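Local coordinates for TRAP solute Binding Protein (Uncultured marine bacterium, PDB 5I7I), which binds aromatic acids such as 3-hydroxybenzoate outside the cytoplasmic membrane and probably hands them to a TRAP transporter for uptake, at residues Pro170-Leu181 / Arg231-Leu239. Numbering follows the deposited sequence.
Sequences PTRVITKMLEGL and RGLYTTPFL. With 3HB (3-hydroxybenzoic acid), chain C.
Pro-170 meets Thr-236 and Tyr-234 through CG, which lies 4.3 Å from Thr-236 CG2. The contact belongs to the two-lobed fold of a TRAP solute-binding protein. Helix 172-180 of one lobe meets the connecting chain that runs into strand 237-243 of the other. Pro-170 CB also lies 3.5 Å from O2' of the bound 3-hydroxybenzoate, and Phe-238 borders the same ligand at its hydroxyl end. Thr-171 is the N-cap of the helix. Its OG1 sits between the backbone N and the carbonyl carbon (chi1 75°), where it accepts a nearly straight bond (169°) from Ile-174 N. That rotamer leaves CG2 facing the connecting chain, 3.4 Å from Thr-236 OG1. Glu-106 OE2 is hydrogen-bonded to both threonine hydroxyls, so one carboxylate oxygen joins the two segments where no direct hydrogen bond does. Ile-174 lies across Tyr-234. Its CG2 stands over one ring face in a CH-pi contact, 4.1 Å from the centroid, and its CD1 touches CD2 of that ring. On the same ring His-144, a ligand-pocket residue, meets Tyr-234 with planes nearly perpendicular. Met-177 is extended as far as SD and then bends at chi3 (74°). The bend sets its methyl against both Tyr-234 and Leu-233, with CE 3.8 Å from Tyr-234 CD1 and 3.9 Å from Leu-233 CG. Were Tyr-234 replaced by an alanine, Ile-174 CG2 would lose its ring face, and a gap would probably open beside Ile-174 and Met-177. Leu-181 closes the row more loosely, its CD1 4.4 Å from Leu-233 CD1.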
ATOM      1  N   PRO A 170      -1.480  -3.670  -8.336  1.00  5.89           N
ATOM      2  CA  PRO A 170      -0.116  -3.345  -7.864  1.00  7.06           C
ATOM      3  C   PRO A 170       0.754  -4.546  -7.543  1.00  7.59           C
ATOM      4  O   PRO A 170       1.987  -4.401  -7.519  1.00  8.77           O
ATOM      5  CB  PRO A 170      -0.374  -2.553  -6.568  1.00  6.31           C
ATOM      6  CG  PRO A 170      -1.697  -3.078  -6.093  1.00  7.31           C
ATOM      7  CD  PRO A 170      -2.492  -3.271  -7.350  1.00  6.93           C
ATOM      8  N   THR A 171       0.165  -5.711  -7.257  1.00  7.26           N
ATOM      9  CA  THR A 171       0.898  -6.867  -6.772  1.00  8.50           C
ATOM     10  C   THR A 171       0.224  -8.128  -7.284  1.00 10.30           C
ATOM     11  O   THR A 171      -0.887  -8.099  -7.809  1.00  9.57           O
ATOM     12  CB  THR A 171       0.877  -6.963  -5.245  1.00  8.67           C
ATOM     13  OG1 THR A 171      -0.422  -7.411  -4.846  1.00  8.70           O
ATOM     14  CG2 THR A 171       1.190  -5.631  -4.598  1.00  9.51           C
ATOM     15  N   ARG A 172       0.915  -9.248  -7.091  1.00  9.64           N
ATOM     16  CA  ARG A 172       0.410 -10.523  -7.555  1.00 10.19           C
ATOM     17  C   ARG A 172      -0.891 -10.898  -6.867  1.00  8.23           C
ATOM     18  O   ARG A 172      -1.792 -11.451  -7.503  1.00 10.58           O
ATOM     19  CB  ARG A 172       1.474 -11.586  -7.310  1.00 13.12           C
ATOM     20  CG  ARG A 172       1.132 -12.930  -7.901  1.00 28.24           C
ATOM     21  CD  ARG A 172       2.357 -13.836  -7.861  1.00 41.33           C
ATOM     22  NE  ARG A 172       3.428 -13.382  -8.753  1.00 37.20           N
ATOM     23  CZ  ARG A 172       4.626 -13.959  -8.833  1.00 36.88           C
ATOM     24  NH1 ARG A 172       4.917 -15.000  -8.066  1.00 38.27           N
ATOM     25  NH2 ARG A 172       5.536 -13.496  -9.681  1.00 39.71           N
ATOM     26  N   VAL A 173      -0.999 -10.649  -5.567  1.00  9.51           N
ATOM     27  CA  VAL A 173      -2.246 -10.957  -4.875  1.00  8.67           C
ATOM     28  C   VAL A 173      -3.400 -10.150  -5.458  1.00  7.32           C
ATOM     29  O   VAL A 173      -4.489 -10.688  -5.707  1.00  8.38           O
ATOM     30  CB  VAL A 173      -2.103 -10.765  -3.353  1.00  9.82           C
ATOM     31  CG1 VAL A 173      -3.376 -11.156  -2.641  1.00 11.35           C
ATOM     32  CG2 VAL A 173      -0.936 -11.583  -2.820  1.00 15.70           C
ATOM     33  N   ILE A 174      -3.186  -8.852  -5.696  1.00  7.27           N
ATOM     34  CA  ILE A 174      -4.287  -8.031  -6.177  1.00  8.57           C
ATOM     35  C   ILE A 174      -4.622  -8.345  -7.622  1.00  7.90           C
ATOM     36  O   ILE A 174      -5.791  -8.297  -8.013  1.00  8.50           O
ATOM     37  CB  ILE A 174      -4.009  -6.537  -5.957  1.00  9.01           C
ATOM     38  CG1 ILE A 174      -3.690  -6.248  -4.484  1.00  8.12           C
ATOM     39  CG2 ILE A 174      -5.212  -5.726  -6.385  1.00  7.20           C
ATOM     40  CD1 ILE A 174      -4.694  -6.819  -3.501  1.00  9.10           C
ATOM     41  N   THR A 175      -3.642  -8.691  -8.448  1.00  8.23           N
ATOM     42  CA  THR A 175      -3.996  -9.094  -9.804  1.00  8.29           C
ATOM     43  C   THR A 175      -4.774 -10.401  -9.801  1.00  8.06           C
ATOM     44  O   THR A 175      -5.697 -10.579 -10.601  1.00  9.38           O
ATOM     45  CB  THR A 175      -2.757  -9.181 -10.707  1.00 10.61           C
ATOM     46  OG1 THR A 175      -1.743 -10.002 -10.123  1.00 11.98           O
ATOM     47  CG2 THR A 175      -2.193  -7.787 -10.959  1.00 11.76           C
ATOM     48  N   LYS A 176      -4.414 -11.337  -8.922  1.00  9.57           N
ATOM     49  CA  LYS A 176      -5.217 -12.551  -8.811  1.00 10.99           C
ATOM     50  C   LYS A 176      -6.649 -12.237  -8.398  1.00  9.87           C
ATOM     51  O   LYS A 176      -7.594 -12.879  -8.877  1.00 10.16           O
ATOM     52  CB  LYS A 176      -4.555 -13.537  -7.855  1.00 10.42           C
ATOM     53  CG  LYS A 176      -3.335 -14.174  -8.449  1.00 15.48           C
ATOM     54  CD  LYS A 176      -2.715 -15.163  -7.491  1.00 16.45           C
ATOM     55  CE  LYS A 176      -1.568 -15.883  -8.143  1.00 18.75           C
ATOM     56  NZ  LYS A 176      -0.838 -16.708  -7.153  1.00 21.52           N
ATOM     57  N   MET A 177      -6.838 -11.237  -7.532  1.00  8.48           N
ATOM     58  CA  MET A 177      -8.192 -10.823  -7.184  1.00  9.26           C
ATOM     59  C   MET A 177      -8.933 -10.323  -8.413  1.00  9.00           C
ATOM     60  O   MET A 177     -10.094 -10.684  -8.652  1.00  9.18           O
ATOM     61  CB  MET A 177      -8.137  -9.716  -6.144  1.00 10.40           C
ATOM     62  CG  MET A 177      -9.511  -9.263  -5.762  1.00 10.13           C
ATOM     63  SD  MET A 177      -9.526  -7.921  -4.621  1.00 13.96           S
ATOM     64  CE  MET A 177      -9.053  -6.595  -5.695  1.00 16.66           C
ATOM     65  N   LEU A 178      -8.261  -9.498  -9.212  1.00  8.09           N
ATOM     66  CA  LEU A 178      -8.870  -8.984 -10.429  1.00  7.71           C
ATOM     67  C   LEU A 178      -9.248 -10.114 -11.376  1.00  8.95           C
ATOM     68  O   LEU A 178     -10.340 -10.112 -11.949  1.00  9.09           O
ATOM     69  CB  LEU A 178      -7.929  -7.988 -11.102  1.00  8.64           C
ATOM     70  CG  LEU A 178      -7.828  -6.634 -10.395  1.00 10.59           C
ATOM     71  CD1 LEU A 178      -6.647  -5.881 -10.952  1.00  9.46           C
ATOM     72  CD2 LEU A 178      -9.104  -5.844 -10.579  1.00 13.61           C
ATOM     73  N   GLU A 179      -8.381 -11.114 -11.528  1.00  9.79           N
ATOM     74  CA  GLU A 179      -8.758 -12.277 -12.327  1.00 10.26           C
ATOM     75  C   GLU A 179      -9.998 -12.959 -11.753  1.00 10.81           C
ATOM     76  O   GLU A 179     -10.876 -13.402 -12.507  1.00 10.85           O
ATOM     77  CB  GLU A 179      -7.581 -13.251 -12.391  1.00 12.50           C
ATOM     78  CG  GLU A 179      -7.726 -14.318 -13.450  1.00 12.89           C
ATOM     79  CD  GLU A 179      -8.716 -15.419 -13.073  1.00 13.92           C
ATOM     80  OE1 GLU A 179      -9.378 -15.996 -13.980  1.00 15.57           O
ATOM     81  OE2 GLU A 179      -8.839 -15.697 -11.860  1.00 16.15           O
ATOM     82  N   GLY A 180     -10.089 -13.051 -10.424  1.00  9.84           N
ATOM     83  CA  GLY A 180     -11.203 -13.755  -9.823  1.00 12.19           C
ATOM     84  C   GLY A 180     -12.501 -12.995  -9.947  1.00 12.22           C
ATOM     85  O   GLY A 180     -13.577 -13.588  -9.818  1.00 13.66           O
ATOM     86  N   LEU A 181     -12.419 -11.697 -10.187  1.00 11.39           N
ATOM     87  CA  LEU A 181     -13.592 -10.879 -10.456  1.00 13.84           C
ATOM     88  C   LEU A 181     -13.936 -10.828 -11.935  1.00 17.28           C
ATOM     89  O   LEU A 181     -14.901 -10.153 -12.309  1.00 19.53           O
ATOM     90  CB  LEU A 181     -13.358  -9.455  -9.937  1.00 13.92           C
ATOM     91  CG  LEU A 181     -13.218  -9.337  -8.429  1.00 14.43           C
ATOM     92  CD1 LEU A 181     -12.884  -7.911  -8.034  1.00 20.47           C
ATOM     93  CD2 LEU A 181     -14.500  -9.771  -7.735  1.00 23.25           C
ATOM     94  N   ARG A 231     -16.053  -3.275   4.924  1.00  7.22           N
ATOM     95  CA  ARG A 231     -14.804  -3.848   4.433  1.00  6.47           C
ATOM     96  C   ARG A 231     -14.631  -3.483   2.972  1.00  8.13           C
ATOM     97  O   ARG A 231     -15.499  -3.773   2.141  1.00  7.47           O
ATOM     98  CB  ARG A 231     -14.761  -5.362   4.629  1.00  7.16           C
ATOM     99  CG  ARG A 231     -14.662  -5.792   6.073  1.00  8.25           C
ATOM    100  CD  ARG A 231     -13.343  -5.371   6.700  1.00  8.54           C
ATOM    101  NE  ARG A 231     -13.155  -5.866   8.066  1.00  7.28           N
ATOM    102  CZ  ARG A 231     -13.647  -5.289   9.158  1.00  8.17           C
ATOM    103  NH1 ARG A 231     -13.433  -5.807  10.359  1.00  8.51           N
ATOM    104  NH2 ARG A 231     -14.335  -4.163   9.061  1.00  9.00           N
ATOM    105  N   GLY A 232     -13.518  -2.828   2.660  1.00  8.58           N
ATOM    106  CA  GLY A 232     -13.269  -2.371   1.315  1.00  6.78           C
ATOM    107  C   GLY A 232     -12.696  -3.466   0.443  1.00  6.27           C
ATOM    108  O   GLY A 232     -12.436  -4.589   0.872  1.00  7.15           O
ATOM    109  N   LEU A 233     -12.522  -3.134  -0.835  1.00  7.12           N
ATOM    110  CA  LEU A 233     -12.177  -4.140  -1.833  1.00  6.95           C
ATOM    111  C   LEU A 233     -10.861  -4.825  -1.509  1.00  5.90           C
ATOM    112  O   LEU A 233     -10.781  -6.057  -1.520  1.00  7.20           O
ATOM    113  CB  LEU A 233     -12.108  -3.463  -3.200  1.00  8.98           C
ATOM    114  CG  LEU A 233     -11.930  -4.372  -4.399  1.00 13.78           C
ATOM    115  CD1 LEU A 233     -13.188  -5.245  -4.560  1.00 16.97           C
ATOM    116  CD2 LEU A 233     -11.661  -3.532  -5.653  1.00 14.06           C
ATOM    117  N   TYR A 234      -9.827  -4.048  -1.212  1.00  6.74           N
ATOM    118  CA  TYR A 234      -8.497  -4.565  -0.929  1.00  5.45           C
ATOM    119  C   TYR A 234      -7.671  -3.393  -0.435  1.00  6.21           C
ATOM    120  O   TYR A 234      -8.040  -2.222  -0.614  1.00  5.95           O
ATOM    121  CB  TYR A 234      -7.817  -5.153  -2.188  1.00  6.14           C
ATOM    122  CG  TYR A 234      -7.286  -4.032  -3.061  1.00  6.21           C
ATOM    123  CD1 TYR A 234      -8.126  -3.323  -3.898  1.00  6.89           C
ATOM    124  CD2 TYR A 234      -5.949  -3.633  -2.987  1.00  6.44           C
ATOM    125  CE1 TYR A 234      -7.660  -2.250  -4.644  1.00  7.63           C
ATOM    126  CE2 TYR A 234      -5.478  -2.538  -3.736  1.00  6.07           C
ATOM    127  CZ  TYR A 234      -6.337  -1.858  -4.555  1.00  8.09           C
ATOM    128  OH  TYR A 234      -5.933  -0.750  -5.276  1.00  7.57           O
ATOM    129  N   THR A 235      -6.533  -3.723   0.162  1.00  6.04           N
ATOM    130  CA  THR A 235      -5.461  -2.759   0.324  1.00  6.01           C
ATOM    131  C   THR A 235      -4.159  -3.483   0.054  1.00  4.71           C
ATOM    132  O   THR A 235      -4.133  -4.707  -0.129  1.00  6.10           O
ATOM    133  CB  THR A 235      -5.462  -2.119   1.719  1.00  5.75           C
ATOM    134  OG1 THR A 235      -4.552  -1.033   1.716  1.00  6.63           O
ATOM    135  CG2 THR A 235      -5.015  -3.097   2.789  1.00  7.32           C
ATOM    136  N   THR A 236      -3.066  -2.724   0.021  1.00  5.68           N
ATOM    137  CA  THR A 236      -1.754  -3.343  -0.141  1.00  7.10           C
ATOM    138  C   THR A 236      -0.755  -2.711   0.831  1.00  6.84           C
ATOM    139  O   THR A 236      -0.763  -1.483   1.022  1.00  7.53           O
ATOM    140  CB  THR A 236      -1.259  -3.315  -1.605  1.00  7.68           C
ATOM    141  OG1 THR A 236      -0.232  -4.284  -1.825  1.00  8.90           O
ATOM    142  CG2 THR A 236      -0.751  -1.930  -2.008  1.00  7.82           C
ATOM    143  N   PRO A 237       0.039  -3.520   1.528  1.00  5.84           N
ATOM    144  CA  PRO A 237       0.952  -2.969   2.535  1.00  5.57           C
ATOM    145  C   PRO A 237       2.095  -2.155   1.954  1.00  6.22           C
ATOM    146  O   PRO A 237       2.751  -2.553   0.985  1.00  6.55           O
ATOM    147  CB  PRO A 237       1.465  -4.207   3.268  1.00  6.29           C
ATOM    148  CG  PRO A 237       0.368  -5.159   3.149  1.00  7.15           C
ATOM    149  CD  PRO A 237      -0.188  -4.953   1.770  1.00  6.35           C
ATOM    150  N   PHE A 238       2.322  -1.011   2.582  1.00  5.47           N
ATOM    151  CA  PHE A 238       3.492  -0.170   2.403  1.00  6.00           C
ATOM    152  C   PHE A 238       4.550  -0.495   3.451  1.00  5.64           C
ATOM    153  O   PHE A 238       4.231  -0.807   4.596  1.00  7.58           O
ATOM    154  CB  PHE A 238       3.103   1.291   2.613  1.00  7.42           C
ATOM    155  CG  PHE A 238       2.046   1.821   1.684  1.00  6.38           C
ATOM    156  CD1 PHE A 238       2.088   1.576   0.323  1.00  7.06           C
ATOM    157  CD2 PHE A 238       1.048   2.623   2.196  1.00  8.00           C
ATOM    158  CE1 PHE A 238       1.129   2.120  -0.527  1.00  5.95           C
ATOM    159  CE2 PHE A 238       0.088   3.192   1.367  1.00  6.68           C
ATOM    160  CZ  PHE A 238       0.139   2.940  -0.002  1.00  6.84           C
ATOM    161  N   LEU A 239       5.816  -0.385   3.052  1.00  5.84           N
ATOM    162  CA  LEU A 239       6.951  -0.586   3.940  1.00  6.37           C
ATOM    163  C   LEU A 239       7.703   0.726   4.055  1.00  6.66           C
ATOM    164  O   LEU A 239       8.102   1.313   3.043  1.00  6.70           O
ATOM    165  CB  LEU A 239       7.909  -1.632   3.375  1.00  6.95           C
ATOM    166  CG  LEU A 239       7.289  -2.978   3.006  1.00  6.53           C
ATOM    167  CD1 LEU A 239       8.333  -3.890   2.378  1.00  7.88           C
ATOM    168  CD2 LEU A 239       6.667  -3.624   4.247  1.00  8.50           C
TER
HETATM  169  C1' 3HB C 401      -0.136   1.283  -5.959  1.00  6.71           C
HETATM  170  O1' 3HB C 401      -1.304   0.884  -6.205  1.00  6.21           O
HETATM  171  O2' 3HB C 401       0.848   0.742  -6.526  1.00  6.74           O
HETATM  172  C1  3HB C 401       0.098   2.466  -5.029  1.00  5.35           C
HETATM  173  C2  3HB C 401      -0.967   2.964  -4.282  1.00  6.65           C
HETATM  174  C3  3HB C 401      -0.780   4.035  -3.443  1.00  6.31           C
HETATM  175  C4  3HB C 401       0.447   4.638  -3.358  1.00  5.94           C
HETATM  176  C5  3HB C 401       1.515   4.141  -4.100  1.00  6.92           C
HETATM  177  C6  3HB C 401       1.346   3.059  -4.940  1.00  6.66           C
HETATM  178  O3  3HB C 401      -1.844   4.508  -2.712  1.00  7.59           O